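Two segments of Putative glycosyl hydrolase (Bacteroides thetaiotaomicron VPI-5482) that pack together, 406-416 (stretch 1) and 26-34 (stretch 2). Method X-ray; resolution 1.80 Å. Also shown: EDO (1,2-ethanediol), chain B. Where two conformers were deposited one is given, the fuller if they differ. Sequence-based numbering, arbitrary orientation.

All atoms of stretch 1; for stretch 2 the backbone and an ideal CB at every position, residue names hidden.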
# COMPACT_ATOMS: atom_id res chain seq x y z
N ALA A 406 -10.88 -26.44 -1.59
CA ALA A 406 -11.07 -25.45 -2.66
C ALA A 406 -11.42 -26.06 -4.02
O ALA A 406 -12.31 -25.60 -4.75
CB ALA A 406 -9.83 -24.54 -2.72
N GLY A 407 -10.69 -27.12 -4.37
CA GLY A 407 -10.93 -27.83 -5.62
C GLY A 407 -12.31 -28.41 -5.64
O GLY A 407 -13.04 -28.26 -6.61
N ALA A 408 -12.67 -29.08 -4.56
CA ALA A 408 -14.01 -29.66 -4.45
C ALA A 408 -15.10 -28.63 -4.68
O ALA A 408 -16.07 -28.90 -5.39
CB ALA A 408 -14.19 -30.29 -3.07
N GLU A 409 -14.93 -27.46 -4.08
CA GLU A 409 -15.92 -26.41 -4.16
C GLU A 409 -15.90 -25.70 -5.51
O GLU A 409 -16.96 -25.32 -6.07
CB GLU A 409 -15.72 -25.40 -3.00
CG GLU A 409 -16.96 -24.63 -2.65
CD GLU A 409 -18.07 -25.48 -2.06
OE1 GLU A 409 -17.81 -26.58 -1.60
OE2 GLU A 409 -19.20 -25.01 -2.09
N MSE A 410 -14.72 -25.58 -6.09
CA MSE A 410 -14.64 -25.08 -7.46
C MSE A 410 -15.35 -25.98 -8.46
O MSE A 410 -16.01 -25.49 -9.39
CB MSE A 410 -13.17 -24.87 -7.90
CG MSE A 410 -12.45 -23.70 -7.29
SE MSE A 410 -13.20 -22.02 -7.73
CE MSE A 410 -13.32 -22.18 -9.61
N ILE A 411 -15.30 -27.29 -8.26
CA ILE A 411 -16.03 -28.21 -9.15
C ILE A 411 -17.53 -27.93 -9.07
O ILE A 411 -18.19 -27.83 -10.12
CB ILE A 411 -15.69 -29.69 -8.84
CG1 ILE A 411 -14.24 -29.97 -9.30
CG2 ILE A 411 -16.72 -30.72 -9.49
CD1 ILE A 411 -13.56 -31.26 -8.66
N ARG A 412 -18.06 -27.78 -7.85
CA ARG A 412 -19.47 -27.42 -7.66
C ARG A 412 -19.78 -26.12 -8.39
O ARG A 412 -20.75 -26.03 -9.14
CB ARG A 412 -19.80 -27.23 -6.18
CG ARG A 412 -21.23 -26.76 -5.90
CD ARG A 412 -22.18 -27.90 -5.97
NE ARG A 412 -22.27 -28.62 -4.70
CZ ARG A 412 -22.70 -29.88 -4.57
NH1 ARG A 412 -23.04 -30.62 -5.64
NH2 ARG A 412 -22.75 -30.43 -3.37
N LEU A 413 -18.96 -25.11 -8.13
CA LEU A 413 -19.16 -23.77 -8.74
C LEU A 413 -19.18 -23.85 -10.27
O LEU A 413 -20.09 -23.29 -10.96
CB LEU A 413 -18.06 -22.82 -8.26
CG LEU A 413 -18.12 -21.35 -8.72
CD1 LEU A 413 -19.40 -20.66 -8.20
CD2 LEU A 413 -16.86 -20.57 -8.29
N LEU A 414 -18.19 -24.54 -10.83
CA LEU A 414 -18.13 -24.68 -12.29
C LEU A 414 -19.26 -25.51 -12.88
O LEU A 414 -19.62 -25.33 -14.05
CB LEU A 414 -16.78 -25.26 -12.74
CG LEU A 414 -15.54 -24.44 -12.36
CD1 LEU A 414 -14.29 -25.31 -12.54
CD2 LEU A 414 -15.49 -23.18 -13.23
N ASN A 415 -19.81 -26.43 -12.10
CA ASN A 415 -20.96 -27.23 -12.51
C ASN A 415 -22.32 -26.56 -12.33
O ASN A 415 -23.33 -27.10 -12.75
CB ASN A 415 -20.98 -28.55 -11.74
CG ASN A 415 -19.96 -29.57 -12.25
OD1 ASN A 415 -19.61 -29.57 -13.43
ND2 ASN A 415 -19.55 -30.48 -11.37
N THR A 416 -22.35 -25.40 -11.69
CA THR A 416 -23.58 -24.67 -11.45
C THR A 416 -23.57 -23.40 -12.30
O THR A 416 -24.50 -23.15 -13.09
CB THR A 416 -23.69 -24.31 -9.94
OG1 THR A 416 -23.45 -25.48 -9.15
CG2 THR A 416 -25.07 -23.75 -9.61
N UNK A 26 -10.12 -19.93 -18.83
CA UNK A 26 -10.98 -21.10 -18.74
C UNK A 26 -10.43 -22.14 -17.79
O UNK A 26 -9.22 -22.35 -17.71
CB UNK A 26 -11.18 -21.72 -20.13
N UNK A 27 -11.36 -22.80 -17.09
CA UNK A 27 -11.09 -23.84 -16.15
C UNK A 27 -12.25 -24.84 -16.30
O UNK A 27 -13.41 -24.42 -16.30
CB UNK A 27 -10.95 -23.30 -14.73
N UNK A 28 -11.96 -26.14 -16.43
CA UNK A 28 -13.01 -27.16 -16.49
C UNK A 28 -13.04 -27.92 -15.18
O UNK A 28 -12.03 -28.01 -14.48
CB UNK A 28 -12.79 -28.12 -17.66
N UNK A 29 -14.22 -28.41 -14.79
CA UNK A 29 -14.22 -29.23 -13.59
C UNK A 29 -13.37 -30.48 -13.72
O UNK A 29 -12.84 -30.94 -12.73
CB UNK A 29 -15.65 -29.63 -13.23
N UNK A 30 -13.22 -31.01 -14.93
CA UNK A 30 -12.33 -32.16 -15.13
C UNK A 30 -10.87 -31.82 -14.81
O UNK A 30 -10.16 -32.62 -14.19
CB UNK A 30 -12.44 -32.66 -16.57
N UNK A 31 -10.40 -30.66 -15.22
CA UNK A 31 -9.03 -30.30 -14.88
C UNK A 31 -8.89 -30.15 -13.35
O UNK A 31 -7.97 -30.72 -12.76
CB UNK A 31 -8.63 -29.01 -15.59
N UNK A 32 -9.84 -29.47 -12.70
CA UNK A 32 -9.76 -29.30 -11.26
C UNK A 32 -9.72 -30.67 -10.62
O UNK A 32 -8.89 -30.94 -9.74
CB UNK A 32 -10.93 -28.48 -10.73
N UNK A 33 -10.56 -31.59 -11.09
CA UNK A 33 -10.58 -32.92 -10.48
C UNK A 33 -9.25 -33.66 -10.68
O UNK A 33 -8.79 -34.38 -9.78
CB UNK A 33 -11.73 -33.75 -11.06
N UNK A 34 -8.65 -33.52 -11.85
CA UNK A 34 -7.35 -34.13 -12.11
C UNK A 34 -6.30 -33.66 -11.10
O UNK A 34 -5.50 -34.45 -10.58
CB UNK A 34 -6.89 -33.81 -13.53
C1 EDO B . -15.33 -33.49 -11.94
O1 EDO B . -15.98 -34.04 -10.77
C2 EDO B . -16.24 -33.53 -13.16
O2 EDO B . -17.44 -32.74 -12.96

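Position 26 has an extended backbone (phi/psi -54/144), and its CA-to-CB bond points away from stretch 1, with nothing of that stretch within 5.5 Å of the ideal CB. Almost any residue, polar ones especially, would suit. The deposited residue is Asp-26, which makes no contact with the helix.

At position 27 the chain is still extended (-144/132), but CB now points toward stretch 1, and its ideal position lies 4.5 Å from CD1 of Leu-414. The methyl CE of Met-410, here selenomethionine, is also nearby, so the surroundings are apolar and offer no partner for a charge. Leucine, isoleucine, valine or methionine would all be reasonable. The residue is Leu-27: its CG packs 3.9 Å from Leu-414 CD1, and its CD2 reaches 3.7 Å from Met-410 CE, so one side chain touches residues one helical turn apart.

Position 28 points away again and stands just before a helix, with phi/psi of -106/150. Such a place favours a short side chain that can accept a hydrogen bond from a free backbone NH of the first turn: serine, threonine, aspartate or asparagine. Thr-28 does so, its OG1 accepting from the backbone N of residue 31 at 2.9 Å, an N-cap.

Position 29 opens the helix, and its CB points toward stretch 1, with an ideal site 4.0 Å from both Ile-411 CG2 and Asn-415 OD1. The CA atoms of 29 and Ile-411 are only 4.9 Å apart, so a compact, mainly apolar group is called for; alanine, valine or proline could serve. Proline is additionally at home in a first turn, where its missing NH costs no helical hydrogen bond, and phi of -62° accommodates its ring. Pro-29 it is: CB lies 4.2 Å from Ile-411 CG2, CD 4.1 Å from Leu-414 CB, and CG 3.4 Å from Asn-415 OD1.

Positions 30 and 31 find nothing of stretch 1 near their ideal CB atoms, so helix-compatible polar residues fit. They are Glu-30 and Gln-31.

Position 32 faces the nearly antiparallel helix (170°) squarely. Its ideal CB is 3.9 Å from Ile-411 CG1, and Gly-407, lacking a side chain, leaves room beside it. A medium, branched apolar residue would fill this space; isoleucine or leucine might also be considered. Val-32 sets CG1 3.4 Å from Gly-407 O and 3.8 Å from Ile-411 CG1, while CG2 meets Leu-414 CD1 at 3.9 Å. A CB on residue 407 would come within a tight 3.5 Å of Val-32 CG1, so the glycine allows this close approach.

Position 33 points sideways, its ideal CB 3.9 Å from Ile-411 CD1. An aliphatic start is welcome, whether the chain ends apolar or polar. Lys-33 supplies it: its CB packs 3.9 Å from Ile-411 CD1, while the end of the chain leads away and NZ bonds elsewhere in the structure.

Position 34 is out of reach, so a polar helix former is natural; it is Lys-34.

Stretch 2, residues 26-34: DLTPEQVKK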
# COMPACT_ATOMS: atom_id res chain seq x y z
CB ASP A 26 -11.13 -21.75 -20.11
CG ASP A 26 -11.94 -20.91 -21.11
OD1 ASP A 26 -12.76 -20.06 -20.72
OD2 ASP A 26 -11.76 -21.15 -22.32
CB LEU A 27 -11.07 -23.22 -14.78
CG LEU A 27 -10.76 -24.08 -13.57
CD1 LEU A 27 -9.35 -24.65 -13.76
CD2 LEU A 27 -10.92 -23.20 -12.26
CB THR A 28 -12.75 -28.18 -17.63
OG1 THR A 28 -11.61 -28.94 -17.28
CG2 THR A 28 -12.53 -27.46 -18.95
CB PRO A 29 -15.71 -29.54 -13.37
CG PRO A 29 -16.39 -29.23 -14.62
CD PRO A 29 -15.57 -28.22 -15.35
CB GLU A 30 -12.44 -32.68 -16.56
CG GLU A 30 -13.81 -33.32 -16.84
CD GLU A 30 -14.95 -32.32 -17.16
OE1 GLU A 30 -14.70 -31.11 -17.36
OE2 GLU A 30 -16.11 -32.79 -17.22
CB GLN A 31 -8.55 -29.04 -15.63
CG GLN A 31 -7.04 -28.73 -15.43
CD GLN A 31 -6.13 -29.93 -15.66
OE1 GLN A 31 -6.12 -30.56 -16.73
NE2 GLN A 31 -5.37 -30.28 -14.63
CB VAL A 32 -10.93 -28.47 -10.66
CG1 VAL A 32 -10.78 -28.38 -9.13
CG2 VAL A 32 -10.99 -27.05 -11.28
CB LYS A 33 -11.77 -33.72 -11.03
CG LYS A 33 -11.93 -35.14 -10.54
CD LYS A 33 -12.29 -35.25 -9.10
CE LYS A 33 -12.97 -36.58 -8.78
NZ LYS A 33 -12.07 -37.72 -9.03
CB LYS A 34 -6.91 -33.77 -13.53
CG LYS A 34 -5.53 -34.29 -13.92
CD LYS A 34 -5.14 -33.84 -15.35
CE LYS A 34 -3.74 -34.37 -15.75
NZ LYS A 34 -2.65 -33.84 -14.84
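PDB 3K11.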